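Beta-glucosidase (Saccharopolyspora erythraea D, PDB 5M6G) probably hydrolyses terminal, non-reducing beta-D-glucosyl residues to release beta-D-glucose, as a two-domain member of glycosyl hydrolase family 3. Local coordinates at residues T141-I147 with W560-E565; H287-V293 with A330-I336; Q112-L116 with R385-Q389; P543-A547 with M585-F591. All coordinates share one frame; numbering follows the deposited sequence.

Overall arrangement
Contact 1 joins the two family domains near the middle of the molecule, bringing the start of helix 146-152 against the loop that follows strand 555-560 of the C-terminal mixed sheet. Contacts 2 and 3 belong to the N-terminal, TIM-barrel side: contact 2 packs helix 290-300 on helix 325-334, and contact 3 ties the loop after helix 363-379 to the end of helix 101-116. Their centres lie about 31 Å apart. Contact 4, within the C-terminal domain, touches contact 1 and has its centre about 21 Å away. Along the chain, contact 2 is nested within contacts 1 and 3, whereas contact 1 crosses both 3 and 4 and joins the two domains across a buried boundary.

Contact 1 (T141-I147 with W560-E565); sequences TIYPHNI and WLPGSE
Ile142 and Ser564 are joined by two hydrogen bonds of opposite direction. Ser564 N donates to Ile142 O at 2.9 Å, nearly straight (166°), and Ile142 N gives its proton to Ser564 OG at 3.1 Å. A chi1 of 52° puts OG between the serine's own backbone N and carbonyl carbon, from where it meets the Ile142 peptide. Ile142 O takes a second proton from water 1 at 2.7 Å; this water also donates to Pro562 O and accepts from Glu565 N. Gly563 passes so close that a CB would collide with Ile142 O. Here a loop of the TIM-barrel N-terminal domain meets the loop leaving strand 555-560 of the C-terminal domain, so these bonds cross the buried seam between the two. Further along, His145 N donates to Leu561 O at 3.1 Å, and Pro144 CA adds a CH...O contact to the same oxygen. Water 2 donates to His145 O and accepts from Leu561 N. The His145 ring, with CD2 against Leu561 CD1 at 3.6 Å, has its NE2 bonded to Gly447 O, while Thr141 OG1 pairs with Glu168 and Glu565 OE2 forms a salt bridge with Arg402. The last contact is apolar: Ile147 crosses Trp560 at about a right angle, CG1 over one face near the rim and CD1 at 3.7 Å from CZ3.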
loop_
_atom_site.group_PDB
_atom_site.type_symbol
_atom_site.label_atom_id
_atom_site.label_comp_id
_atom_site.label_asym_id
_atom_site.label_seq_id
_atom_site.Cartn_x
_atom_site.Cartn_y
_atom_site.Cartn_z
ATOM N N THR A 141 11.646 -5.953 -5.797
ATOM C CA THR A 141 10.652 -7.018 -5.713
ATOM C C THR A 141 9.257 -6.430 -5.553
ATOM O O THR A 141 9.042 -5.555 -4.712
ATOM C CB THR A 141 10.964 -7.919 -4.517
ATOM O OG1 THR A 141 12.351 -8.282 -4.530
ATOM C CG2 THR A 141 10.108 -9.171 -4.545
ATOM N N ILE A 142 8.299 -6.921 -6.339
ATOM C CA ILE A 142 6.917 -6.450 -6.250
ATOM C C ILE A 142 6.062 -7.577 -5.681
ATOM O O ILE A 142 5.857 -8.615 -6.327
ATOM C CB ILE A 142 6.383 -5.965 -7.604
ATOM C CG1 ILE A 142 7.275 -4.837 -8.164
ATOM C CG2 ILE A 142 4.919 -5.515 -7.467
ATOM C CD1 ILE A 142 7.368 -3.609 -7.266
ATOM N N TYR A 143 5.557 -7.368 -4.466
ATOM C CA TYR A 143 4.774 -8.344 -3.727
ATOM C C TYR A 143 3.304 -8.229 -4.102
ATOM O O TYR A 143 2.876 -7.213 -4.661
ATOM C CB TYR A 143 4.975 -8.136 -2.215
ATOM C CG TYR A 143 6.406 -8.428 -1.799
ATOM C CD1 TYR A 143 6.833 -9.738 -1.573
ATOM C CD2 TYR A 143 7.335 -7.406 -1.684
ATOM C CE1 TYR A 143 8.154 -10.014 -1.229
ATOM C CE2 TYR A 143 8.652 -7.664 -1.329
ATOM C CZ TYR A 143 9.058 -8.968 -1.113
ATOM O OH TYR A 143 10.365 -9.225 -0.769
ATOM N N PRO A 144 2.509 -9.273 -3.855
ATOM C CA PRO A 144 1.061 -9.146 -4.052
ATOM C C PRO A 144 0.514 -7.959 -3.272
ATOM O O PRO A 144 0.990 -7.638 -2.178
ATOM C CB PRO A 144 0.511 -10.472 -3.515
ATOM C CG PRO A 144 1.643 -11.451 -3.707
ATOM C CD PRO A 144 2.891 -10.628 -3.417
ATOM N N HIS A 145 -0.475 -7.288 -3.852
ATOM C CA HIS A 145 -1.140 -6.239 -3.097
ATOM C C HIS A 145 -1.889 -6.836 -1.903
ATOM O O HIS A 145 -2.106 -8.054 -1.801
ATOM C CB HIS A 145 -2.087 -5.438 -3.990
ATOM C CG HIS A 145 -1.433 -4.282 -4.687
ATOM N ND1 HIS A 145 -0.820 -3.245 -4.010
ATOM C CD2 HIS A 145 -1.290 -4.006 -6.007
ATOM C CE1 HIS A 145 -0.347 -2.371 -4.880
ATOM N NE2 HIS A 145 -0.610 -2.814 -6.101
ATOM N N ASN A 146 -2.286 -5.943 -0.994
ATOM C CA ASN A 146 -2.805 -6.352 0.310
ATOM C C ASN A 146 -3.994 -7.309 0.208
ATOM O O ASN A 146 -4.116 -8.229 1.024
ATOM C CB ASN A 146 -3.195 -5.113 1.125
ATOM C CG ASN A 146 -1.992 -4.433 1.749
ATOM O OD1 ASN A 146 -0.892 -4.968 1.711
ATOM N ND2 ASN A 146 -2.203 -3.259 2.347
ATOM N N ILE A 147 -4.893 -7.106 -0.756
ATOM C CA ILE A 147 -6.089 -7.950 -0.791
ATOM C C ILE A 147 -5.696 -9.417 -0.963
ATOM O O ILE A 147 -6.192 -10.292 -0.243
ATOM C CB ILE A 147 -7.082 -7.468 -1.872
ATOM C CG1 ILE A 147 -8.355 -8.325 -1.860
ATOM C CG2 ILE A 147 -6.461 -7.486 -3.282
ATOM C CD1 ILE A 147 -9.447 -7.823 -2.792
ATOM N N TRP A 560 -5.985 -11.952 -7.833
ATOM C CA TRP A 560 -5.814 -10.602 -7.243
ATOM C C TRP A 560 -4.752 -9.864 -8.074
ATOM O O TRP A 560 -4.831 -9.881 -9.312
ATOM C CB TRP A 560 -5.533 -10.700 -5.755
ATOM C CG TRP A 560 -6.433 -11.663 -5.069
ATOM C CD1 TRP A 560 -6.081 -12.848 -4.497
ATOM C CD2 TRP A 560 -7.857 -11.549 -4.922
ATOM N NE1 TRP A 560 -7.198 -13.481 -3.991
ATOM C CE2 TRP A 560 -8.300 -12.699 -4.232
ATOM C CE3 TRP A 560 -8.794 -10.577 -5.289
ATOM C CZ2 TRP A 560 -9.646 -12.903 -3.895
ATOM C CZ3 TRP A 560 -10.135 -10.786 -4.965
ATOM C CH2 TRP A 560 -10.545 -11.944 -4.272
ATOM N N LEU A 561 -3.788 -9.181 -7.445
ATOM C CA LEU A 561 -2.724 -8.456 -8.143
ATOM C C LEU A 561 -1.403 -9.003 -7.629
ATOM O O LEU A 561 -0.816 -8.451 -6.681
ATOM C CB LEU A 561 -2.827 -6.948 -7.914
ATOM C CG LEU A 561 -4.175 -6.357 -8.319
ATOM C CD1 LEU A 561 -4.343 -4.932 -7.763
ATOM C CD2 LEU A 561 -4.339 -6.396 -9.836
ATOM N N PRO A 562 -0.897 -10.088 -8.229
ATOM C CA PRO A 562 0.155 -10.880 -7.570
ATOM C C PRO A 562 1.537 -10.262 -7.587
ATOM O O PRO A 562 2.392 -10.712 -6.816
ATOM C CB PRO A 562 0.145 -12.206 -8.352
ATOM C CG PRO A 562 -0.467 -11.871 -9.673
ATOM C CD PRO A 562 -1.463 -10.765 -9.408
ATOM N N GLY A 563 1.797 -9.269 -8.428
ATOM C CA GLY A 563 3.095 -8.625 -8.405
ATOM C C GLY A 563 4.076 -9.176 -9.423
ATOM O O GLY A 563 3.679 -9.657 -10.487
ATOM N N SER A 564 5.367 -9.111 -9.111
ATOM C CA SER A 564 6.368 -9.451 -10.116
ATOM C C SER A 564 6.531 -10.950 -10.336
ATOM O O SER A 564 7.013 -11.346 -11.398
ATOM C CB SER A 564 7.720 -8.830 -9.741
ATOM O OG SER A 564 8.080 -9.169 -8.421
ATOM N N GLU A 565 6.125 -11.799 -9.391
ATOM C CA GLU A 565 6.424 -13.230 -9.502
ATOM C C GLU A 565 5.198 -13.999 -10.003
ATOM O O GLU A 565 4.563 -14.772 -9.285
ATOM C CB GLU A 565 6.933 -13.763 -8.167
ATOM C CG GLU A 565 8.118 -12.962 -7.617
ATOM C CD GLU A 565 9.166 -12.650 -8.685
ATOM O OE1 GLU A 565 9.593 -13.575 -9.409
ATOM O OE2 GLU A 565 9.565 -11.474 -8.809
HETATM O O HOH W 1 5.055 -11.220 -6.656
HETATM O O HOH W 2 -2.942 -9.220 -4.453
#

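Contact 2 (H287-V293 with A330-I336); sequences HASTYLV and ASVNAGI
His287 reaches Ser331 and Ile336 with different parts of itself. Its CB lies 4.0 Å from Ser331 OG, and CG is just as far from Ile336 CD1. Beyond it, CD2 makes the closest side-chain approach, 3.4 Å to the same Ile336 methyl, which reaches the ring obliquely. The ring nitrogens turn to other parts of the N-terminal domain: ND1 bonds weakly to Ser277 O and NE2 pairs with the backbone N of Asp310, a residue of the sorbitol pocket. The carbonyl of His287 receives the hydroxyl of Ser331, OG donating to O at 2.9 Å. With chi1 at -162°, OG sits opposite the serine's N and faces that oxygen. Replacing this serine by alanine is likely to leave His287 O without its side-chain donor. Alongside, Ala334 CB packs 3.7 Å from Ala288 C, and Val293 CB rests on Ala334 O at 3.4 Å, where Gly335 ends helix 325-334 in a Schellman motif. Water 3 donates to both Ala288 O and Ala330 O. Helix 290-300, capped by Ser289, is thus joined to helix 325-334 of the TIM-barrel domain by small apolar groups, while the direct hydroxyl bond and the water satisfy carbonyls at the junction.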
loop_
_atom_site.group_PDB
_atom_site.type_symbol
_atom_site.label_atom_id
_atom_site.label_comp_id
_atom_site.label_asym_id
_atom_site.label_seq_id
_atom_site.Cartn_x
_atom_site.Cartn_y
_atom_site.Cartn_z
ATOM N N HIS A 287 -9.057 15.372 8.656
ATOM C CA HIS A 287 -7.928 16.276 8.883
ATOM C C HIS A 287 -8.278 17.488 9.744
ATOM O O HIS A 287 -7.374 18.254 10.093
ATOM C CB HIS A 287 -7.348 16.725 7.550
ATOM C CG HIS A 287 -6.408 15.719 6.960
ATOM N ND1 HIS A 287 -6.846 14.551 6.371
ATOM C CD2 HIS A 287 -5.054 15.669 6.934
ATOM C CE1 HIS A 287 -5.803 13.840 5.980
ATOM N NE2 HIS A 287 -4.703 14.496 6.311
ATOM N N ALA A 288 -9.541 17.684 10.101
ATOM C CA ALA A 288 -9.901 18.713 11.074
ATOM C C ALA A 288 -10.508 18.129 12.338
ATOM O O ALA A 288 -10.998 18.888 13.180
ATOM C CB ALA A 288 -10.867 19.735 10.464
ATOM N N SER A 289 -10.481 16.805 12.507
ATOM C CA SER A 289 -11.207 16.159 13.603
ATOM C C SER A 289 -10.315 16.111 14.834
ATOM O O SER A 289 -9.569 15.156 15.057
ATOM C CB SER A 289 -11.679 14.766 13.209
ATOM O OG SER A 289 -12.308 14.138 14.323
ATOM N N THR A 290 -10.402 17.157 15.656
ATOM C CA THR A 290 -9.725 17.126 16.945
ATOM C C THR A 290 -10.143 15.901 17.750
ATOM O O THR A 290 -9.316 15.273 18.424
ATOM C CB THR A 290 -10.029 18.413 17.719
ATOM O OG1 THR A 290 -9.734 19.546 16.890
ATOM C CG2 THR A 290 -9.187 18.496 18.979
ATOM N N TYR A 291 -11.424 15.530 17.674
ATOM C CA TYR A 291 -11.902 14.397 18.456
ATOM C C TYR A 291 -11.204 13.107 18.030
ATOM O O TYR A 291 -10.624 12.399 18.861
ATOM C CB TYR A 291 -13.427 14.258 18.335
ATOM C CG TYR A 291 -13.955 13.028 19.041
ATOM C CD1 TYR A 291 -13.841 12.901 20.419
ATOM C CD2 TYR A 291 -14.550 11.988 18.328
ATOM C CE1 TYR A 291 -14.300 11.778 21.078
ATOM C CE2 TYR A 291 -15.019 10.855 18.976
ATOM C CZ TYR A 291 -14.897 10.759 20.354
ATOM O OH TYR A 291 -15.356 9.641 21.013
ATOM N N LEU A 292 -11.227 12.791 16.734
ATOM C CA LEU A 292 -10.680 11.502 16.325
ATOM C C LEU A 292 -9.158 11.491 16.391
ATOM O O LEU A 292 -8.564 10.490 16.804
ATOM C CB LEU A 292 -11.173 11.127 14.922
ATOM C CG LEU A 292 -12.659 10.764 14.840
ATOM C CD1 LEU A 292 -13.036 10.325 13.436
ATOM C CD2 LEU A 292 -12.997 9.666 15.842
ATOM N N VAL A 293 -8.507 12.594 16.011
ATOM C CA VAL A 293 -7.043 12.596 15.930
ATOM C C VAL A 293 -6.422 12.872 17.295
ATOM O O VAL A 293 -5.542 12.137 17.755
ATOM C CB VAL A 293 -6.556 13.616 14.881
ATOM C CG1 VAL A 293 -5.035 13.654 14.852
ATOM C CG2 VAL A 293 -7.082 13.264 13.512
ATOM N N ALA A 330 -6.858 24.774 11.427
ATOM C CA ALA A 330 -7.770 23.692 11.788
ATOM C C ALA A 330 -7.042 22.358 11.871
ATOM O O ALA A 330 -7.318 21.543 12.762
ATOM C CB ALA A 330 -8.915 23.606 10.780
ATOM N N SER A 331 -6.101 22.117 10.954
ATOM C CA SER A 331 -5.478 20.803 10.897
ATOM C C SER A 331 -4.377 20.653 11.941
ATOM O O SER A 331 -4.256 19.595 12.575
ATOM C CB SER A 331 -4.928 20.553 9.501
ATOM O OG SER A 331 -4.711 19.166 9.311
ATOM N N VAL A 332 -3.561 21.688 12.137
ATOM C CA VAL A 332 -2.588 21.630 13.223
ATOM C C VAL A 332 -3.297 21.458 14.565
ATOM O O VAL A 332 -2.875 20.654 15.406
ATOM C CB VAL A 332 -1.680 22.879 13.213
ATOM C CG1 VAL A 332 -0.741 22.860 14.405
ATOM C CG2 VAL A 332 -0.870 22.961 11.901
ATOM N N ASN A 333 -4.375 22.212 14.802
ATOM C CA ASN A 333 -5.054 22.088 16.091
ATOM C C ASN A 333 -5.812 20.776 16.214
ATOM O O ASN A 333 -6.111 20.351 17.334
ATOM C CB ASN A 333 -6.001 23.275 16.335
ATOM C CG ASN A 333 -5.251 24.538 16.750
ATOM O OD1 ASN A 333 -4.164 24.458 17.314
ATOM N ND2 ASN A 333 -5.824 25.702 16.463
ATOM N N ALA A 334 -6.110 20.110 15.101
ATOM C CA ALA A 334 -6.689 18.777 15.207
ATOM C C ALA A 334 -5.711 17.773 15.807
ATOM O O ALA A 334 -6.143 16.709 16.262
ATOM C CB ALA A 334 -7.172 18.290 13.835
ATOM N N GLY A 335 -4.409 18.083 15.834
ATOM C CA GLY A 335 -3.430 17.185 16.413
ATOM C C GLY A 335 -2.455 16.556 15.428
ATOM O O GLY A 335 -1.640 15.729 15.848
ATOM N N ILE A 336 -2.504 16.913 14.142
ATOM C CA ILE A 336 -1.555 16.366 13.173
ATOM C C ILE A 336 -0.173 16.978 13.395
ATOM O O ILE A 336 -0.037 18.178 13.661
ATOM C CB ILE A 336 -2.070 16.601 11.741
ATOM C CG1 ILE A 336 -3.370 15.822 11.527
ATOM C CG2 ILE A 336 -1.025 16.179 10.683
ATOM C CD1 ILE A 336 -3.970 15.982 10.146
HETATM O O HOH W 3 -9.738 21.404 14.162
#

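Contact 3 (Q112-L116 with R385-Q389); sequences QRAAL and RPFAQ
Leu116 turns its CD1 methyl onto Pro386 and Phe387, 3.7 Å from Pro386 CG and 3.4 Å from Phe387 CZ. Gln112, one helical turn earlier, closes the inner part of the contact. Its CG lies 3.7 Å from Pro386 CB, and the chain then bends (chi2 61°), which turns the amide toward the carbonyl of Pro386. There NE2 donates to Pro386 O at 3.3 Å, a long and rather bent bond (142°) whose acceptor is tilted 22° out of the amide plane. Tyr108 OH adds weak bonds to both NE2 and Pro386 O, while OE1 takes the backbone N of Leu124, so both ends of the amide are held. This buried glutamine contrasts with the outer side, where the exposed Phe387 ring lies obliquely against the helix. Gln112 CB approaches Phe387 CE1 at 4.0 Å, and Arg113 meets the same ring carbon with its aliphatic CG at 3.7 Å. The arginine crosses the phenylalanine at about a right angle before its chain bends at chi3. Arg113 and Phe387 are exposed, and with the partly exposed Leu116 they also touch a crystal neighbour, so this side faces the surface. The loop 385-389 runs between helix 363-379 and helix 399-412, and its Ala388 N bonds to Asp109 OD1 of helix 101-116. The contact therefore fastens this connection to the end of a helix in the TIM-barrel domain, whose other flank packs through Ala114 on helix 77-82, while Gln112 reaches the loop leading into strand 125-128.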
loop_
_atom_site.group_PDB
_atom_site.type_symbol
_atom_site.label_atom_id
_atom_site.label_comp_id
_atom_site.label_asym_id
_atom_site.label_seq_id
_atom_site.Cartn_x
_atom_site.Cartn_y
_atom_site.Cartn_z
ATOM N N GLN A 112 20.295 14.300 2.372
ATOM C CA GLN A 112 20.784 14.199 3.740
ATOM C C GLN A 112 22.020 15.066 3.957
ATOM O O GLN A 112 22.131 15.742 4.988
ATOM C CB GLN A 112 21.073 12.739 4.070
ATOM C CG GLN A 112 21.209 12.450 5.538
ATOM C CD GLN A 112 19.937 12.769 6.300
ATOM O OE1 GLN A 112 19.722 13.910 6.687
ATOM N NE2 GLN A 112 19.088 11.764 6.510
ATOM N N ARG A 113 22.951 15.084 2.993
ATOM C CA ARG A 113 24.136 15.933 3.142
ATOM C C ARG A 113 23.753 17.389 3.386
ATOM O O ARG A 113 24.355 18.070 4.234
ATOM C CB ARG A 113 25.032 15.829 1.900
ATOM C CG ARG A 113 25.836 14.543 1.791
ATOM C CD ARG A 113 26.959 14.701 0.765
ATOM N NE ARG A 113 26.413 14.807 -0.578
ATOM C CZ ARG A 113 26.118 13.758 -1.341
ATOM N NH1 ARG A 113 26.340 12.524 -0.902
ATOM N NH2 ARG A 113 25.606 13.944 -2.551
ATOM N N ALA A 114 22.757 17.888 2.651
ATOM C CA ALA A 114 22.330 19.271 2.824
ATOM C C ALA A 114 21.676 19.486 4.182
ATOM O O ALA A 114 21.979 20.470 4.875
ATOM C CB ALA A 114 21.385 19.673 1.696
ATOM N N ALA A 115 20.795 18.568 4.593
ATOM C CA ALA A 115 20.164 18.685 5.909
ATOM C C ALA A 115 21.202 18.679 7.028
ATOM O O ALA A 115 21.089 19.437 7.998
ATOM C CB ALA A 115 19.158 17.550 6.109
ATOM N N LEU A 116 22.224 17.832 6.910
ATOM C CA LEU A 116 23.248 17.745 7.943
ATOM C C LEU A 116 24.122 18.991 8.033
ATOM O O LEU A 116 24.859 19.130 9.014
ATOM C CB LEU A 116 24.138 16.522 7.699
ATOM C CG LEU A 116 23.515 15.124 7.794
ATOM C CD1 LEU A 116 24.528 14.065 7.393
ATOM C CD2 LEU A 116 22.968 14.819 9.164
ATOM N N ARG A 385 23.564 7.445 12.065
ATOM C CA ARG A 385 23.749 6.781 10.767
ATOM C C ARG A 385 22.771 7.385 9.770
ATOM O O ARG A 385 21.711 6.808 9.496
ATOM C CB ARG A 385 23.526 5.273 10.885
ATOM C CG ARG A 385 24.541 4.559 11.762
ATOM C CD ARG A 385 24.062 3.169 12.161
ATOM N NE ARG A 385 22.972 3.234 13.132
ATOM C CZ ARG A 385 23.141 3.510 14.423
ATOM N NH1 ARG A 385 24.359 3.745 14.905
ATOM N NH2 ARG A 385 22.096 3.550 15.234
ATOM N N PRO A 386 23.080 8.561 9.224
ATOM C CA PRO A 386 22.097 9.261 8.386
ATOM C C PRO A 386 22.009 8.792 6.938
ATOM O O PRO A 386 21.040 9.155 6.258
ATOM C CB PRO A 386 22.578 10.717 8.449
ATOM C CG PRO A 386 24.028 10.606 8.691
ATOM C CD PRO A 386 24.179 9.453 9.630
ATOM N N PHE A 387 22.965 8.020 6.435
ATOM C CA PHE A 387 23.075 7.791 5.001
ATOM C C PHE A 387 22.577 6.403 4.608
ATOM O O PHE A 387 22.351 5.521 5.437
ATOM C CB PHE A 387 24.522 7.993 4.536
ATOM C CG PHE A 387 25.011 9.406 4.707
ATOM C CD1 PHE A 387 24.490 10.435 3.929
ATOM C CD2 PHE A 387 26.001 9.707 5.631
ATOM C CE1 PHE A 387 24.943 11.738 4.082
ATOM C CE2 PHE A 387 26.442 10.998 5.790
ATOM C CZ PHE A 387 25.912 12.018 5.019
ATOM N N ALA A 388 22.409 6.223 3.305
ATOM C CA ALA A 388 21.900 4.965 2.792
ATOM C C ALA A 388 22.846 3.823 3.135
ATOM O O ALA A 388 24.068 3.967 3.086
ATOM C CB ALA A 388 21.699 5.058 1.278
ATOM N N GLN A 389 22.261 2.678 3.480
ATOM C CA GLN A 389 23.004 1.468 3.833
ATOM C C GLN A 389 23.268 0.682 2.555
ATOM O O GLN A 389 22.536 -0.239 2.192
ATOM C CB GLN A 389 22.198 0.633 4.813
ATOM C CG GLN A 389 22.195 1.142 6.221
ATOM C CD GLN A 389 20.864 0.856 6.859
ATOM O OE1 GLN A 389 19.998 1.726 6.985
ATOM N NE2 GLN A 389 20.650 -0.399 7.161
#

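Contact 4 (P543-A547 with M585-F591); sequences PLDIA and MTWMRSF
Asp545 and Met588 are bridged by water 4, which donates to Asp545 OD1 at 2.6 Å and to Met588 O at 2.8 Å while accepting from Ile546 N. Both segments are loops of the C-terminal domain, and 543-547 lies in the connection between strands 534-539 and 555-560 of its mixed sheet. Water 5 donates to Asp545 OD2 at 2.5 Å, and OD2 also accepts a weak bond from Phe591 N at 3.3 Å. Trp587 NE1 is 2.8 Å from Leu544 O, but the bond is weak because it is bent (127°). The indole, its CG opposite the backbone N (chi1 -161°), packs against Pro543 and Ile546. Pro543 lies over one face in a CH-pi contact, its CA 3.7 Å from the centroid of the six-membered ring and only 5° off the normal. Ile546 CD1 meets CZ2 obliquely, while Phe606 packs edge-to-face with the indole. A leucine in place of Trp587 would probably strip Pro543 of its flat support and leave Leu544 O without its indole donor. Met588 crosses Asp545 at about a right angle, SD 3.9 Å from Asp545 CB, and bends at chi3. Its CE methyl ends 3.7 Å from Pro543 O, a buried oxygen with no polar partner in the model.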
loop_
_atom_site.group_PDB
_atom_site.type_symbol
_atom_site.label_atom_id
_atom_site.label_comp_id
_atom_site.label_asym_id
_atom_site.label_seq_id
_atom_site.Cartn_x
_atom_site.Cartn_y
_atom_site.Cartn_z
ATOM N N PRO A 543 -13.339 -8.358 -5.927
ATOM C CA PRO A 543 -14.327 -9.172 -6.642
ATOM C C PRO A 543 -14.846 -8.417 -7.859
ATOM O O PRO A 543 -14.950 -7.188 -7.855
ATOM C CB PRO A 543 -15.433 -9.391 -5.598
ATOM C CG PRO A 543 -14.720 -9.246 -4.269
ATOM C CD PRO A 543 -13.694 -8.163 -4.505
ATOM N N LEU A 544 -15.141 -9.170 -8.919
ATOM C CA LEU A 544 -15.766 -8.639 -10.120
ATOM C C LEU A 544 -17.121 -9.307 -10.309
ATOM O O LEU A 544 -17.344 -10.429 -9.849
ATOM C CB LEU A 544 -14.892 -8.867 -11.365
ATOM C CG LEU A 544 -13.509 -8.226 -11.356
ATOM C CD1 LEU A 544 -12.793 -8.522 -12.690
ATOM C CD2 LEU A 544 -13.578 -6.720 -11.079
ATOM N N ASP A 545 -18.020 -8.610 -10.995
ATOM C CA ASP A 545 -19.408 -9.051 -11.149
ATOM C C ASP A 545 -19.481 -10.093 -12.265
ATOM O O ASP A 545 -19.537 -9.749 -13.448
ATOM C CB ASP A 545 -20.292 -7.847 -11.440
ATOM C CG ASP A 545 -21.771 -8.151 -11.297
ATOM O OD1 ASP A 545 -22.130 -9.272 -10.868
ATOM O OD2 ASP A 545 -22.571 -7.246 -11.603
ATOM N N ILE A 546 -19.475 -11.374 -11.886
ATOM C CA ILE A 546 -19.337 -12.479 -12.829
ATOM C C ILE A 546 -20.434 -13.516 -12.684
ATOM O O ILE A 546 -20.371 -14.558 -13.344
ATOM C CB ILE A 546 -17.972 -13.169 -12.669
ATOM C CG1 ILE A 546 -17.867 -13.684 -11.229
ATOM C CG2 ILE A 546 -16.838 -12.226 -13.051
ATOM C CD1 ILE A 546 -16.692 -14.507 -10.965
ATOM N N ALA A 547 -21.412 -13.290 -11.803
ATOM C CA ALA A 547 -22.367 -14.343 -11.468
ATOM C C ALA A 547 -23.163 -14.804 -12.679
ATOM O O ALA A 547 -23.603 -15.957 -12.724
ATOM C CB ALA A 547 -23.319 -13.865 -10.371
ATOM N N MET A 585 -12.842 -10.801 0.963
ATOM C CA MET A 585 -14.044 -10.002 0.763
ATOM C C MET A 585 -15.166 -10.935 0.335
ATOM O O MET A 585 -14.926 -11.945 -0.332
ATOM C CB MET A 585 -13.871 -8.903 -0.318
ATOM C CG MET A 585 -13.148 -7.607 0.101
ATOM S SD MET A 585 -11.416 -7.899 0.471
ATOM C CE MET A 585 -10.691 -6.248 0.520
ATOM N N THR A 586 -16.392 -10.590 0.722
ATOM C CA THR A 586 -17.566 -11.309 0.244
ATOM C C THR A 586 -17.788 -11.015 -1.240
ATOM O O THR A 586 -17.711 -9.862 -1.673
ATOM C CB THR A 586 -18.788 -10.895 1.070
ATOM O OG1 THR A 586 -18.606 -11.299 2.435
ATOM C CG2 THR A 586 -20.041 -11.536 0.537
ATOM N N TRP A 587 -18.068 -12.049 -2.027
ATOM C CA TRP A 587 -18.147 -11.915 -3.481
ATOM C C TRP A 587 -19.602 -11.774 -3.922
ATOM O O TRP A 587 -20.407 -12.690 -3.714
ATOM C CB TRP A 587 -17.491 -13.110 -4.169
ATOM C CG TRP A 587 -17.136 -12.860 -5.601
ATOM C CD1 TRP A 587 -17.993 -12.551 -6.624
ATOM C CD2 TRP A 587 -15.821 -12.912 -6.180
ATOM N NE1 TRP A 587 -17.287 -12.403 -7.806
ATOM C CE2 TRP A 587 -15.954 -12.617 -7.555
ATOM C CE3 TRP A 587 -14.545 -13.174 -5.666
ATOM C CZ2 TRP A 587 -14.861 -12.571 -8.418
ATOM C CZ3 TRP A 587 -13.456 -13.131 -6.534
ATOM C CH2 TRP A 587 -13.623 -12.836 -7.888
ATOM N N MET A 588 -19.913 -10.668 -4.598
ATOM C CA MET A 588 -21.291 -10.304 -4.919
ATOM C C MET A 588 -21.949 -11.284 -5.900
ATOM O O MET A 588 -21.309 -11.813 -6.818
ATOM C CB MET A 588 -21.325 -8.898 -5.523
ATOM C CG MET A 588 -20.764 -8.850 -6.954
ATOM S SD MET A 588 -20.381 -7.220 -7.589
ATOM C CE MET A 588 -18.623 -7.115 -7.221
ATOM N N ARG A 589 -23.262 -11.512 -5.706
ATOM C CA ARG A 589 -24.087 -12.086 -6.767
ATOM C C ARG A 589 -24.429 -11.036 -7.809
ATOM O O ARG A 589 -24.710 -11.369 -8.965
ATOM C CB ARG A 589 -25.405 -12.654 -6.221
ATOM C CG ARG A 589 -25.305 -13.998 -5.561
ATOM C CD ARG A 589 -26.698 -14.575 -5.259
ATOM N NE ARG A 589 -26.576 -15.728 -4.378
ATOM C CZ ARG A 589 -26.219 -16.940 -4.782
ATOM N NH1 ARG A 589 -25.944 -17.166 -6.065
ATOM N NH2 ARG A 589 -26.120 -17.923 -3.899
ATOM N N SER A 590 -24.428 -9.774 -7.400
ATOM C CA SER A 590 -24.865 -8.683 -8.248
ATOM C C SER A 590 -24.229 -7.401 -7.738
ATOM O O SER A 590 -24.107 -7.206 -6.527
ATOM C CB SER A 590 -26.394 -8.564 -8.241
ATOM O OG SER A 590 -26.798 -7.310 -8.739
ATOM N N PHE A 591 -23.818 -6.545 -8.676
ATOM C CA PHE A 591 -23.385 -5.190 -8.348
ATOM C C PHE A 591 -24.403 -4.463 -7.466
ATOM O O PHE A 591 -24.028 -3.617 -6.642
ATOM C CB PHE A 591 -23.156 -4.435 -9.658
ATOM C CG PHE A 591 -22.548 -3.088 -9.493
ATOM C CD1 PHE A 591 -21.174 -2.955 -9.280
ATOM C CD2 PHE A 591 -23.334 -1.947 -9.579
ATOM C CE1 PHE A 591 -20.599 -1.702 -9.135
ATOM C CE2 PHE A 591 -22.773 -0.690 -9.433
ATOM C CZ PHE A 591 -21.393 -0.566 -9.217
HETATM O O HOH W 4 -21.125 -11.367 -9.609
HETATM O O HOH W 5 -25.061 -7.265 -11.619
#